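Local atomic coordinates of aminoglycoside phosphotransferase (Alicyclobacillus acidocaldarius subsp. acidocaldarius, PDB entry 4PDY), a protein that probably transfers phosphate to a small-molecule substrate, as a member of the aminoglycoside phosphotransferase family with its protein-kinase-like fold. Residues E215-V226 / F244-D255. Sequence-based numbering, arbitrary orientation. Where two conformers were deposited one is given.
Sequences ERSSGGWCHLDV and FELARPAPRALD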
# COMPACT_ATOMS: atom_id res chain seq x y z
N GLU A 215 -14.33 11.21 -7.10
CA GLU A 215 -12.93 10.81 -7.36
C GLU A 215 -12.80 9.98 -8.62
O GLU A 215 -11.88 10.20 -9.42
CB GLU A 215 -12.37 10.06 -6.15
CG GLU A 215 -11.92 10.97 -5.02
CD GLU A 215 -10.58 11.65 -5.30
OE1 GLU A 215 -9.55 10.96 -5.40
OE2 GLU A 215 -10.57 12.88 -5.43
N ARG A 216 -13.71 9.02 -8.80
CA ARG A 216 -13.75 8.21 -10.02
C ARG A 216 -13.84 9.07 -11.27
O ARG A 216 -13.17 8.80 -12.27
CB ARG A 216 -14.92 7.20 -9.98
CG ARG A 216 -14.89 6.18 -11.11
CD ARG A 216 -15.60 4.88 -10.74
NE ARG A 216 -15.98 4.11 -11.92
CZ ARG A 216 -16.41 2.85 -11.90
NH1 ARG A 216 -16.52 2.20 -10.75
NH2 ARG A 216 -16.73 2.24 -13.03
N SER A 217 -14.65 10.13 -11.21
CA SER A 217 -14.82 11.02 -12.34
C SER A 217 -13.61 11.92 -12.60
O SER A 217 -13.19 12.05 -13.75
CB SER A 217 -16.10 11.87 -12.16
OG SER A 217 -16.27 12.76 -13.24
N SER A 218 -13.04 12.51 -11.55
CA SER A 218 -11.93 13.45 -11.70
C SER A 218 -10.59 12.75 -11.94
O SER A 218 -9.64 13.35 -12.46
CB SER A 218 -11.83 14.36 -10.47
OG SER A 218 -11.58 13.60 -9.31
N GLY A 219 -10.53 11.48 -11.56
CA GLY A 219 -9.34 10.69 -11.76
C GLY A 219 -8.28 11.04 -10.75
O GLY A 219 -8.55 11.58 -9.67
N GLY A 220 -7.05 10.72 -11.10
CA GLY A 220 -5.96 10.75 -10.16
C GLY A 220 -5.69 9.32 -9.78
O GLY A 220 -6.60 8.55 -9.42
N TRP A 221 -4.41 8.93 -9.89
CA TRP A 221 -4.00 7.57 -9.58
C TRP A 221 -3.55 7.45 -8.13
O TRP A 221 -2.98 8.38 -7.56
CB TRP A 221 -2.83 7.18 -10.48
CG TRP A 221 -3.17 7.01 -11.92
CD1 TRP A 221 -3.96 7.82 -12.69
CD2 TRP A 221 -2.67 5.99 -12.80
NE1 TRP A 221 -4.02 7.35 -13.99
CE2 TRP A 221 -3.25 6.21 -14.07
CE3 TRP A 221 -1.83 4.88 -12.62
CZ2 TRP A 221 -2.97 5.39 -15.16
CZ3 TRP A 221 -1.58 4.06 -13.69
CH2 TRP A 221 -2.13 4.32 -14.95
N CYS A 222 -3.78 6.29 -7.56
CA CYS A 222 -3.15 5.86 -6.32
C CYS A 222 -2.01 4.90 -6.64
O CYS A 222 -2.01 4.25 -7.67
CB CYS A 222 -4.13 5.17 -5.37
SG CYS A 222 -5.21 6.28 -4.45
N HIS A 223 -1.04 4.86 -5.73
CA HIS A 223 0.08 3.94 -5.85
C HIS A 223 -0.32 2.50 -5.50
O HIS A 223 0.05 1.56 -6.19
CB HIS A 223 1.20 4.43 -4.93
CG HIS A 223 2.43 3.57 -4.95
ND1 HIS A 223 2.58 2.50 -4.11
CD2 HIS A 223 3.57 3.65 -5.68
CE1 HIS A 223 3.77 1.95 -4.30
NE2 HIS A 223 4.37 2.62 -5.26
N LEU A 224 -1.07 2.34 -4.41
CA LEU A 224 -1.68 1.06 -4.02
C LEU A 224 -0.71 -0.05 -3.64
O LEU A 224 -1.09 -1.21 -3.56
CB LEU A 224 -2.68 0.57 -5.07
CG LEU A 224 -3.82 1.56 -5.37
CD1 LEU A 224 -4.75 1.06 -6.46
CD2 LEU A 224 -4.60 1.90 -4.11
N ASP A 225 0.54 0.31 -3.33
CA ASP A 225 1.45 -0.66 -2.71
C ASP A 225 2.34 0.07 -1.72
O ASP A 225 3.58 0.06 -1.80
CB ASP A 225 2.24 -1.39 -3.77
CG ASP A 225 2.85 -2.69 -3.27
OD1 ASP A 225 2.51 -3.15 -2.15
OD2 ASP A 225 3.67 -3.25 -4.01
N VAL A 226 1.68 0.68 -0.75
CA VAL A 226 2.30 1.60 0.19
C VAL A 226 2.85 0.83 1.37
O VAL A 226 2.24 0.73 2.43
CB VAL A 226 1.29 2.68 0.63
CG1 VAL A 226 1.95 3.67 1.56
CG2 VAL A 226 0.71 3.37 -0.60
N PHE A 244 5.41 0.90 -9.23
CA PHE A 244 4.10 1.44 -9.61
C PHE A 244 3.24 0.38 -10.29
O PHE A 244 2.29 0.72 -10.96
CB PHE A 244 4.30 2.67 -10.51
CG PHE A 244 4.72 3.90 -9.76
CD1 PHE A 244 6.07 4.15 -9.46
CD2 PHE A 244 3.76 4.80 -9.31
CE1 PHE A 244 6.42 5.29 -8.76
CE2 PHE A 244 4.12 5.93 -8.60
CZ PHE A 244 5.44 6.17 -8.33
N GLU A 245 3.53 -0.90 -10.09
CA GLU A 245 2.85 -1.97 -10.82
C GLU A 245 1.38 -2.12 -10.43
O GLU A 245 0.60 -2.64 -11.21
CB GLU A 245 3.60 -3.29 -10.64
CG GLU A 245 4.99 -3.25 -11.23
CD GLU A 245 5.77 -4.52 -11.02
OE1 GLU A 245 5.19 -5.58 -10.75
OE2 GLU A 245 7.02 -4.45 -11.11
N LEU A 246 1.04 -1.75 -9.20
CA LEU A 246 -0.37 -1.80 -8.77
C LEU A 246 -1.09 -0.47 -8.92
O LEU A 246 -2.29 -0.39 -8.62
CB LEU A 246 -0.43 -2.28 -7.32
CG LEU A 246 0.08 -3.69 -7.07
CD1 LEU A 246 -0.10 -4.07 -5.62
CD2 LEU A 246 -0.61 -4.69 -7.97
N ALA A 247 -0.40 0.57 -9.38
CA ALA A 247 -0.98 1.90 -9.47
C ALA A 247 -2.08 1.92 -10.51
O ALA A 247 -1.96 1.28 -11.55
CB ALA A 247 0.10 2.95 -9.78
N ARG A 248 -3.15 2.68 -10.23
CA ARG A 248 -4.28 2.84 -11.17
C ARG A 248 -5.13 4.00 -10.68
O ARG A 248 -4.97 4.42 -9.55
CB ARG A 248 -5.13 1.58 -11.28
CG ARG A 248 -5.69 1.13 -9.96
CD ARG A 248 -6.54 -0.13 -10.07
NE ARG A 248 -6.87 -0.63 -8.74
CZ ARG A 248 -7.93 -0.24 -8.02
NH1 ARG A 248 -8.78 0.67 -8.49
NH2 ARG A 248 -8.12 -0.76 -6.81
N PRO A 249 -6.01 4.51 -11.54
CA PRO A 249 -6.96 5.51 -11.07
C PRO A 249 -7.76 4.94 -9.88
O PRO A 249 -8.32 3.84 -9.97
CB PRO A 249 -7.86 5.74 -12.30
CG PRO A 249 -6.99 5.41 -13.47
CD PRO A 249 -6.17 4.25 -12.98
N ALA A 250 -7.81 5.68 -8.79
CA ALA A 250 -8.52 5.24 -7.59
C ALA A 250 -8.68 6.40 -6.64
O ALA A 250 -7.85 7.32 -6.66
CB ALA A 250 -7.79 4.11 -6.91
N PRO A 251 -9.72 6.38 -5.78
CA PRO A 251 -9.91 7.49 -4.87
C PRO A 251 -8.71 7.66 -3.94
O PRO A 251 -8.19 6.68 -3.43
CB PRO A 251 -11.16 7.10 -4.10
CG PRO A 251 -11.93 6.24 -5.04
CD PRO A 251 -10.85 5.44 -5.73
N ARG A 252 -8.35 8.91 -3.71
CA ARG A 252 -7.22 9.25 -2.86
C ARG A 252 -7.31 8.63 -1.47
O ARG A 252 -6.29 8.28 -0.87
CB ARG A 252 -7.07 10.77 -2.79
CG ARG A 252 -5.78 11.22 -2.16
CD ARG A 252 -5.53 12.70 -2.33
NE ARG A 252 -6.37 13.50 -1.43
CZ ARG A 252 -6.05 14.69 -0.96
NH1 ARG A 252 -4.89 15.27 -1.28
NH2 ARG A 252 -6.87 15.32 -0.12
N ALA A 253 -8.51 8.48 -0.94
CA ALA A 253 -8.72 7.88 0.35
C ALA A 253 -8.09 6.49 0.50
O ALA A 253 -7.77 6.06 1.62
CB ALA A 253 -10.23 7.79 0.64
N LEU A 254 -7.96 5.75 -0.61
CA LEU A 254 -7.35 4.43 -0.51
C LEU A 254 -5.88 4.49 -0.08
O LEU A 254 -5.51 3.83 0.86
CB LEU A 254 -7.47 3.66 -1.81
CG LEU A 254 -8.88 3.20 -2.20
CD1 LEU A 254 -8.84 2.42 -3.50
CD2 LEU A 254 -9.52 2.36 -1.10
N ASP A 255 -5.09 5.33 -0.74
CA ASP A 255 -3.70 5.48 -0.34
C ASP A 255 -3.63 6.08 1.07
O ASP A 255 -2.80 5.66 1.88
CB ASP A 255 -2.94 6.36 -1.33
CG ASP A 255 -2.29 5.59 -2.51
OD1 ASP A 255 -2.26 4.33 -2.55
OD2 ASP A 255 -1.82 6.30 -3.44
O HOH W 1 2.14 0.07 -7.30
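D255 shows how one carboxylate can hold a loop backbone: it spends the syn lone pair of each oxygen on successive amides, OD2 on H223 N at 2.8 Å and OD1 on L224 N at 3.0 Å. V226 CG2 packs against OD1. The H223–D225 sequence is consistent with the His-x-Asp motif of the catalytic loop in kinase-like folds, and D255 probably corresponds to their conserved helix aspartate holding that loop. With CG anti to the backbone N (chi1 180°), H223 sends its imidazole edge onto the face of F244, planes at 76°; NE2 bonds to I242 O while ND1 accepts the N-H of D225, which stands tilted from the ring plane. Water 1 bridges H223 O and L246 N. L224 CD1 lies over one face of the R248 guanidinium, 3.5 Å from NE. Paired backbones, C222 with R248, continue the contact to W221, whose indole takes P249 CD over its five-membered ring, 3.8 Å from the centroid. Beyond, E215, bent at chi2, brings OE1 to R252 N at 2.9 Å, met on the anti side but 34° out of the carboxylate plane. The two-stranded ribbon 221-222/248-249 thus ties helix 206-218 to helix 252-266, with helix 121-137 against W221, H223 and D255, and helix 64-79 against W221 and F244.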